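Local structure of choline kinase (4R78) at residues Thr253-His257 with Glu258-Ile262. The protein is a choline kinase with a protein kinase-like fold that probably transfers the terminal phosphate of ATP to the hydroxyl of choline. Numbering follows the deposited sequence.
Sequences TPVSH and EKIAI
The imidazole of His257 and the carboxylate of Glu258, the flat groups on consecutive residues at the start of helix 257-280, serve different neighbours, while Ser256 just before them is the N-cap of that helix. The CB of His257 and that of Glu258 each point away from the other's segment. The His257 side chain touches Leu245 of helix 238-248, and its NE2 is hydrogen-bonded to Glu242 OE2 of the same helix; Glu258 OE2 makes a salt bridge with Arg182 NE and a hydrogen bond with Tyr303 OH. The OG of Ser256 stands opposite its own backbone N (chi1 166°), which carries the oxygen toward the helix start. There Ser256 OG accepts from Lys259 N at 3.2 Å in a nearly straight bond (162°). An amide of the first turn, which has no preceding helical carbonyl to bind, is thereby satisfied. Ile260 N lies 3.2 Å from Ser256 O and Ala261 N 3.1 Å from His257 O, the first helical hydrogen bonds. The Lys259 chain runs alongside the serine, with its CG 3.4 Å from Ser256 OG and its CD 3.9 Å from Ser256 CB. Lys259 is buried, and its NZ makes salt bridges with Asp222 and Asp189 and a hydrogen bond with Gly187 O. Ile260 touches Met224, Ala228 and Phe231 of helix 223-233 and Leu245, and its CD1 comes within 4.4 Å of Val255 CG1. Ile260 CG1 packs 3.4 Å from Ser256 O, the acceptor of its own residue's N-H.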
# COMPACT_ATOMS: atom_id res chain seq x y z
N THR A 253 19.72 -4.97 7.47
CA THR A 253 18.71 -5.33 6.47
C THR A 253 19.11 -6.58 5.67
O THR A 253 19.41 -6.49 4.48
CB THR A 253 18.38 -4.16 5.49
OG1 THR A 253 19.59 -3.64 4.91
CG2 THR A 253 17.65 -3.04 6.22
N PRO A 254 19.12 -7.76 6.33
CA PRO A 254 19.48 -8.98 5.62
C PRO A 254 18.42 -9.35 4.57
O PRO A 254 17.27 -8.90 4.66
CB PRO A 254 19.51 -10.03 6.73
CG PRO A 254 18.56 -9.52 7.76
CD PRO A 254 18.76 -8.03 7.74
N VAL A 255 18.83 -10.15 3.59
CA VAL A 255 17.96 -10.54 2.48
C VAL A 255 17.73 -12.05 2.47
O VAL A 255 18.66 -12.84 2.66
CB VAL A 255 18.58 -10.09 1.13
CG1 VAL A 255 17.87 -10.74 -0.06
CG2 VAL A 255 18.55 -8.56 1.02
N SER A 256 16.48 -12.45 2.23
CA SER A 256 16.11 -13.84 2.02
C SER A 256 15.32 -13.96 0.72
O SER A 256 14.19 -13.49 0.63
CB SER A 256 15.26 -14.36 3.19
OG SER A 256 14.63 -15.59 2.87
N HIS A 257 15.93 -14.59 -0.29
CA HIS A 257 15.28 -14.79 -1.58
C HIS A 257 14.03 -15.65 -1.47
O HIS A 257 13.04 -15.38 -2.15
CB HIS A 257 16.25 -15.41 -2.60
CG HIS A 257 17.30 -14.46 -3.09
ND1 HIS A 257 18.42 -14.13 -2.36
CD2 HIS A 257 17.39 -13.76 -4.25
CE1 HIS A 257 19.16 -13.28 -3.04
NE2 HIS A 257 18.56 -13.04 -4.19
N GLU A 258 14.06 -16.67 -0.61
CA GLU A 258 12.91 -17.55 -0.45
C GLU A 258 11.71 -16.82 0.15
O GLU A 258 10.58 -17.01 -0.30
CB GLU A 258 13.24 -18.80 0.37
CG GLU A 258 12.11 -19.83 0.34
CD GLU A 258 12.39 -21.11 1.10
OE1 GLU A 258 13.51 -21.27 1.64
OE2 GLU A 258 11.49 -21.97 1.15
N LYS A 259 11.96 -15.97 1.15
CA LYS A 259 10.88 -15.18 1.75
C LYS A 259 10.25 -14.25 0.72
O LYS A 259 9.04 -14.12 0.67
CB LYS A 259 11.38 -14.38 2.95
CG LYS A 259 11.51 -15.17 4.24
CD LYS A 259 12.02 -14.25 5.34
CE LYS A 259 12.03 -14.93 6.68
NZ LYS A 259 12.66 -14.03 7.70
N ILE A 260 11.08 -13.62 -0.11
CA ILE A 260 10.58 -12.77 -1.18
C ILE A 260 9.63 -13.56 -2.09
O ILE A 260 8.53 -13.10 -2.40
CB ILE A 260 11.73 -12.12 -1.99
CG1 ILE A 260 12.47 -11.11 -1.11
CG2 ILE A 260 11.21 -11.43 -3.26
CD1 ILE A 260 13.79 -10.63 -1.68
N ALA A 261 10.05 -14.76 -2.50
CA ALA A 261 9.24 -15.60 -3.37
C ALA A 261 7.89 -15.95 -2.73
O ALA A 261 6.84 -15.90 -3.38
CB ALA A 261 10.00 -16.87 -3.76
N ILE A 262 7.93 -16.29 -1.44
CA ILE A 262 6.72 -16.63 -0.69
C ILE A 262 5.78 -15.43 -0.56
O ILE A 262 4.57 -15.56 -0.78
CB ILE A 262 7.07 -17.24 0.70
CG1 ILE A 262 7.71 -18.62 0.51
CG2 ILE A 262 5.82 -17.33 1.58
CD1 ILE A 262 8.39 -19.20 1.74